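Local coordinates for extracellular solute-binding protein family 1 (Alicyclobacillus acidocaldarius subsp. acidocaldarius, PDB 4OVJ) that probably captures a small solute, perhaps a sugar, outside the cell and delivers it to an ABC importer, at residues A[43-48]-A[57-62]; A[90-95]-A[297-302]. All coordinates share one frame; numbering follows the deposited sequence.

Contact 1: residues A[43-48]-A[57-62]; sequences AAVKAF and IQTEFG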
loop_
_atom_site.group_PDB
_atom_site.type_symbol
_atom_site.label_atom_id
_atom_site.label_comp_id
_atom_site.label_asym_id
_atom_site.label_seq_id
_atom_site.Cartn_x
_atom_site.Cartn_y
_atom_site.Cartn_z
ATOM N N ALA A 43 -6.168 18.207 13.674
ATOM C CA ALA A 43 -4.939 18.753 14.234
ATOM C C ALA A 43 -4.052 19.362 13.143
ATOM O O ALA A 43 -3.411 20.379 13.362
ATOM C CB ALA A 43 -4.176 17.690 15.000
ATOM N N ALA A 44 -4.016 18.740 11.966
ATOM C CA ALA A 44 -3.247 19.288 10.859
ATOM C C ALA A 44 -3.851 20.618 10.372
ATOM O O ALA A 44 -3.129 21.554 10.078
ATOM C CB ALA A 44 -3.145 18.287 9.722
ATOM N N VAL A 45 -5.173 20.687 10.323
ATOM C CA VAL A 45 -5.883 21.908 9.950
ATOM C C VAL A 45 -5.618 23.018 10.966
ATOM O O VAL A 45 -5.424 24.174 10.588
ATOM C CB VAL A 45 -7.394 21.660 9.816
ATOM C CG1 VAL A 45 -8.155 22.969 9.680
ATOM C CG2 VAL A 45 -7.662 20.786 8.601
ATOM N N LYS A 46 -5.608 22.667 12.246
ATOM C CA LYS A 46 -5.258 23.641 13.287
ATOM C C LYS A 46 -3.882 24.247 13.028
ATOM O O LYS A 46 -3.707 25.468 13.103
ATOM C CB LYS A 46 -5.320 23.013 14.691
ATOM C CG LYS A 46 -4.837 23.930 15.817
ATOM C CD LYS A 46 -5.019 23.303 17.193
ATOM C CE LYS A 46 -4.799 24.322 18.307
ATOM N NZ LYS A 46 -4.893 23.681 19.642
ATOM N N ALA A 47 -2.906 23.401 12.719
ATOM C CA ALA A 47 -1.555 23.873 12.439
ATOM C C ALA A 47 -1.524 24.766 11.200
ATOM O O ALA A 47 -0.862 25.819 11.185
ATOM C CB ALA A 47 -0.607 22.694 12.295
ATOM N N PHE A 48 -2.269 24.380 10.171
ATOM C CA PHE A 48 -2.343 25.187 8.961
ATOM C C PHE A 48 -2.918 26.575 9.225
ATOM O O PHE A 48 -2.378 27.578 8.742
ATOM C CB PHE A 48 -3.199 24.520 7.891
ATOM C CG PHE A 48 -3.348 25.355 6.668
ATOM C CD1 PHE A 48 -2.325 25.434 5.753
ATOM C CD2 PHE A 48 -4.477 26.136 6.476
ATOM C CE1 PHE A 48 -2.445 26.216 4.622
ATOM C CE2 PHE A 48 -4.600 26.938 5.357
ATOM C CZ PHE A 48 -3.581 26.980 4.426
ATOM N N ILE A 57 -9.968 27.348 6.946
ATOM C CA ILE A 57 -10.381 26.043 6.474
ATOM C C ILE A 57 -11.694 25.666 7.151
ATOM O O ILE A 57 -11.801 25.666 8.384
ATOM C CB ILE A 57 -9.326 24.965 6.774
ATOM C CG1 ILE A 57 -7.982 25.349 6.167
ATOM C CG2 ILE A 57 -9.802 23.612 6.255
ATOM C CD1 ILE A 57 -7.989 25.484 4.657
ATOM N N GLN A 58 -12.695 25.374 6.323
ATOM C CA GLN A 58 -13.955 24.868 6.787
ATOM C C GLN A 58 -14.005 23.377 6.488
ATOM O O GLN A 58 -14.181 22.972 5.342
ATOM C CB GLN A 58 -15.080 25.615 6.086
ATOM C CG GLN A 58 -16.458 25.176 6.502
ATOM C CD GLN A 58 -17.549 25.959 5.801
ATOM O OE1 GLN A 58 -17.363 27.111 5.429
ATOM N NE2 GLN A 58 -18.698 25.326 5.619
ATOM N N THR A 59 -13.847 22.551 7.518
ATOM C CA THR A 59 -13.846 21.110 7.305
ATOM C C THR A 59 -15.252 20.586 7.063
ATOM O O THR A 59 -16.229 21.101 7.613
ATOM C CB THR A 59 -13.187 20.353 8.464
ATOM O OG1 THR A 59 -13.884 20.625 9.689
ATOM C CG2 THR A 59 -11.739 20.765 8.589
ATOM N N GLU A 60 -15.335 19.569 6.208
ATOM C CA GLU A 60 -16.561 18.869 5.899
ATOM C C GLU A 60 -16.238 17.376 6.037
ATOM O O GLU A 60 -16.088 16.651 5.057
ATOM C CB GLU A 60 -17.034 19.223 4.484
ATOM C CG GLU A 60 -17.402 20.695 4.304
ATOM C CD GLU A 60 -17.917 21.019 2.906
ATOM O OE1 GLU A 60 -17.848 20.145 2.017
ATOM O OE2 GLU A 60 -18.394 22.155 2.691
ATOM N N PHE A 61 -16.095 16.943 7.279
ATOM C CA PHE A 61 -15.848 15.546 7.590
ATOM C C PHE A 61 -17.087 14.754 7.218
ATOM O O PHE A 61 -18.182 15.069 7.678
ATOM C CB PHE A 61 -15.569 15.385 9.067
ATOM C CG PHE A 61 -15.416 13.963 9.496
ATOM C CD1 PHE A 61 -14.447 13.157 8.921
ATOM C CD2 PHE A 61 -16.246 13.422 10.468
ATOM C CE1 PHE A 61 -14.293 11.840 9.320
ATOM C CE2 PHE A 61 -16.092 12.107 10.872
ATOM C CZ PHE A 61 -15.115 11.319 10.298
ATOM N N GLY A 62 -16.909 13.749 6.371
ATOM C CA GLY A 62 -18.028 13.015 5.800
ATOM C C GLY A 62 -18.296 11.680 6.439
ATOM O O GLY A 62 -19.159 10.943 5.965
#

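Contact 2: residues A[90-95]-A[297-302]; sequences EYIDAY and FWSIYS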
loop_
_atom_site.group_PDB
_atom_site.type_symbol
_atom_site.label_atom_id
_atom_site.label_comp_id
_atom_site.label_asym_id
_atom_site.label_seq_id
_atom_site.Cartn_x
_atom_site.Cartn_y
_atom_site.Cartn_z
ATOM N N GLU A 90 -9.892 4.249 -6.242
ATOM C CA GLU A 90 -11.086 3.659 -6.867
ATOM C C GLU A 90 -11.943 4.672 -7.655
ATOM O O GLU A 90 -12.586 4.311 -8.656
ATOM C CB GLU A 90 -11.954 2.989 -5.785
ATOM C CG GLU A 90 -13.283 2.439 -6.299
ATOM C CD GLU A 90 -14.064 1.638 -5.270
ATOM O OE1 GLU A 90 -13.672 1.607 -4.078
ATOM O OE2 GLU A 90 -15.091 1.041 -5.667
ATOM N N TYR A 91 -11.979 5.914 -7.188
ATOM C CA TYR A 91 -12.903 6.913 -7.713
ATOM C C TYR A 91 -12.275 8.055 -8.499
ATOM O O TYR A 91 -12.986 8.842 -9.142
ATOM C CB TYR A 91 -13.700 7.495 -6.557
ATOM C CG TYR A 91 -14.661 6.509 -5.921
ATOM C CD1 TYR A 91 -15.661 5.903 -6.666
ATOM C CD2 TYR A 91 -14.562 6.185 -4.585
ATOM C CE1 TYR A 91 -16.538 5.002 -6.084
ATOM C CE2 TYR A 91 -15.435 5.300 -3.990
ATOM C CZ TYR A 91 -16.416 4.709 -4.737
ATOM O OH TYR A 91 -17.272 3.830 -4.129
ATOM N N ILE A 92 -10.954 8.154 -8.484
ATOM C CA ILE A 92 -10.303 9.315 -9.068
ATOM C C ILE A 92 -10.557 9.407 -10.580
ATOM O O ILE A 92 -10.766 10.504 -11.095
ATOM C CB ILE A 92 -8.796 9.376 -8.715
ATOM C CG1 ILE A 92 -8.215 10.736 -9.118
ATOM C CG2 ILE A 92 -8.031 8.212 -9.328
ATOM C CD1 ILE A 92 -6.872 11.021 -8.483
ATOM N N ASP A 93 -10.583 8.266 -11.278
ATOM C CA ASP A 93 -10.823 8.284 -12.722
ATOM C C ASP A 93 -12.171 8.921 -13.023
ATOM O O ASP A 93 -12.278 9.773 -13.919
ATOM C CB ASP A 93 -10.781 6.873 -13.319
ATOM C CG ASP A 93 -11.102 6.859 -14.811
ATOM O OD1 ASP A 93 -10.207 7.197 -15.614
ATOM O OD2 ASP A 93 -12.249 6.495 -15.183
ATOM N N ALA A 94 -13.194 8.500 -12.286
ATOM C CA ALA A 94 -14.556 8.982 -12.527
ATOM C C ALA A 94 -14.646 10.495 -12.329
ATOM O O ALA A 94 -15.144 11.217 -13.202
ATOM C CB ALA A 94 -15.542 8.257 -11.630
ATOM N N TYR A 95 -14.136 10.978 -11.192
ATOM C CA TYR A 95 -14.173 12.413 -10.895
ATOM C C TYR A 95 -13.357 13.230 -11.908
ATOM O O TYR A 95 -13.789 14.294 -12.349
ATOM C CB TYR A 95 -13.705 12.677 -9.459
ATOM C CG TYR A 95 -14.796 12.414 -8.444
ATOM C CD1 TYR A 95 -14.991 11.153 -7.912
ATOM C CD2 TYR A 95 -15.658 13.423 -8.046
ATOM C CE1 TYR A 95 -15.999 10.906 -6.984
ATOM C CE2 TYR A 95 -16.670 13.181 -7.131
ATOM C CZ TYR A 95 -16.840 11.921 -6.608
ATOM O OH TYR A 95 -17.854 11.675 -5.711
ATOM N N PHE A 297 -5.507 10.229 -1.640
ATOM C CA PHE A 297 -5.011 11.364 -2.401
ATOM C C PHE A 297 -5.627 12.654 -1.890
ATOM O O PHE A 297 -6.756 12.656 -1.403
ATOM C CB PHE A 297 -5.415 11.280 -3.880
ATOM C CG PHE A 297 -4.858 10.114 -4.616
ATOM C CD1 PHE A 297 -5.448 8.866 -4.500
ATOM C CD2 PHE A 297 -3.778 10.267 -5.483
ATOM C CE1 PHE A 297 -4.932 7.775 -5.172
ATOM C CE2 PHE A 297 -3.278 9.178 -6.176
ATOM C CZ PHE A 297 -3.847 7.929 -6.007
ATOM N N TRP A 298 -4.896 13.756 -2.061
ATOM C CA TRP A 298 -5.473 15.089 -1.985
ATOM C C TRP A 298 -5.789 15.548 -3.407
ATOM O O TRP A 298 -4.930 15.494 -4.280
ATOM C CB TRP A 298 -4.515 16.103 -1.367
ATOM C CG TRP A 298 -3.966 15.760 -0.033
ATOM C CD1 TRP A 298 -2.649 15.747 0.304
ATOM C CD2 TRP A 298 -4.686 15.383 1.148
ATOM N NE1 TRP A 298 -2.498 15.401 1.616
ATOM C CE2 TRP A 298 -3.732 15.166 2.161
ATOM C CE3 TRP A 298 -6.042 15.204 1.450
ATOM C CZ2 TRP A 298 -4.090 14.771 3.443
ATOM C CZ3 TRP A 298 -6.391 14.824 2.729
ATOM C CH2 TRP A 298 -5.422 14.617 3.707
ATOM N N SER A 299 -7.016 16.025 -3.606
ATOM C CA SER A 299 -7.448 16.582 -4.876
ATOM C C SER A 299 -8.089 17.957 -4.621
ATOM O O SER A 299 -8.537 18.263 -3.510
ATOM C CB SER A 299 -8.454 15.647 -5.546
ATOM O OG SER A 299 -7.875 14.409 -5.961
ATOM N N ILE A 300 -8.120 18.773 -5.659
ATOM C CA ILE A 300 -8.704 20.101 -5.601
ATOM C C ILE A 300 -9.844 20.183 -6.618
ATOM O O ILE A 300 -9.738 19.664 -7.727
ATOM C CB ILE A 300 -7.643 21.182 -5.882
ATOM C CG1 ILE A 300 -6.551 21.138 -4.819
ATOM C CG2 ILE A 300 -8.259 22.589 -5.928
ATOM C CD1 ILE A 300 -5.358 22.026 -5.097
ATOM N N TYR A 301 -10.929 20.853 -6.230
ATOM C CA TYR A 301 -12.068 21.060 -7.116
ATOM C C TYR A 301 -11.658 21.864 -8.340
ATOM O O TYR A 301 -11.042 22.922 -8.211
ATOM C CB TYR A 301 -13.154 21.811 -6.360
ATOM C CG TYR A 301 -14.467 22.019 -7.071
ATOM C CD1 TYR A 301 -14.976 21.076 -7.950
ATOM C CD2 TYR A 301 -15.232 23.152 -6.801
ATOM C CE1 TYR A 301 -16.200 21.270 -8.578
ATOM C CE2 TYR A 301 -16.456 23.350 -7.407
ATOM C CZ TYR A 301 -16.938 22.412 -8.293
ATOM O OH TYR A 301 -18.160 22.628 -8.895
ATOM N N SER A 302 -12.041 21.392 -9.526
ATOM C CA SER A 302 -11.673 22.074 -10.760
ATOM C C SER A 302 -12.187 23.510 -10.784
ATOM O O SER A 302 -11.585 24.366 -11.418
ATOM C CB SER A 302 -12.245 21.334 -11.972
ATOM O OG SER A 302 -13.649 21.190 -11.838
#

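Contact 1: residues A[43-48]-A[57-62]
Ile57 meets two helix side chains, Val45 and Phe48, each with a different part of its branched chain. Val45 comes at the base: its CG1 lies 3.7 Å from Ile57 CB and 3.9 Å from Ile57 CG2. That methyl is anti to the valine's backbone N (chi1 170°), which turns it onto Ile57 and leaves the second methyl, CG2, to approach the methyl CG2 of Thr59 at 4.1 Å. Phe48 takes the longer arm. The two side chains cross at about a right angle, with Phe48 CD2 3.6 Å from Ile57 CG1 and Phe48 CE2 3.8 Å from Ile57 CD1. Ile57 CG1 sits beside its own backbone N (chi1 -56°) and anti to the carbonyl carbon, which carries the ethyl arm to the ring while CG2 stays with the valine.

Helix 35-51 here runs nearly antiparallel to strand 55-61 (169° between the short segments, axes 9.9 Å apart), as expected for the return helix of a beta-alpha-beta crossover whose first strand, 25-31, pairs in parallel with 55-61. Beyond the two segments, Phe313 and Phe316 of helix 307-319 meet the Phe48 ring edge-to-face. An alanine in place of Ile57 would probably open a gap beside Phe48 CD2 and CE2, leaving that side of the ring without its partner, and cost Val45 CG1 its contact with Ile57 CG2.

Between 43-48 and 57-62 the contact is carbon on carbon, so the fit depends on the shapes of the methyl groups and the ring. Polar pairing falls to the strand's backbone bonds to 25-31 and to the hydrogen bond from Ile57 N to Glu49 OE2, just past the helix segment.

Contact 2: residues A[90-95]-A[297-302]
A helix packed on the central beta-sheet of one lobe is the setting here: Ile92, in the first turn of helix 92-98, reaches down to Phe297 and Ser299 on strand 293-300. The contact is small, burying 101 Å² over both sides, and Ile92 alone supplies the helix side of it. Its chain is extended, CG1 anti to the backbone N (chi1 -169°) and CD1 anti again beyond it (chi2 164°), and this full stretch puts the terminal methyl over one face of the Phe297 ring, with CD1 4.4 Å from Phe297 CD2. The same methyl, Ile92 CD1, lies 4.3 Å from Ser299 OG, to which it can offer only van der Waals contact.

Phe297 and Ser299 are alternate residues of the strand and turn their side chains toward the helix; Trp298, between them, packs on helix 307-319 instead. Such a sheet with helices on both faces is the usual build of a lobe in periplasmic-type solute-binding proteins. Strand 84-87, which leads into helix 92-98, is the antiparallel neighbour of 293-300, so residues some two hundred positions apart come together beside it, and Met87 also touches both Ile92 and Ser299.

The buried hydroxyl of Ser299 does not depend on the isoleucine for polar company: OG is hydrogen-bonded to the carbonyl oxygen of Tyr130, on strand 128-144.

How the contacts relate
Contacts 1 and 2 place helices on one and the same sheet, yet they do not touch: their centres are 19 Å apart and their nearest atoms about 7 Å. Strands 55-61, 25-31, 84-87 and 293-300 follow one another across the sheet, so the strand of contact 1 and the strand of contact 2 are separated by two others. Helix 307-319 touches both: Phe48 and Ile57 in contact 1, and on the strand of contact 2 Trp298, which alternates with the two residues that Ile92 meets. Along the chain, contact 1 is local and complete before contact 2 begins, whereas contact 2 brings a distant later strand back into the same lobe.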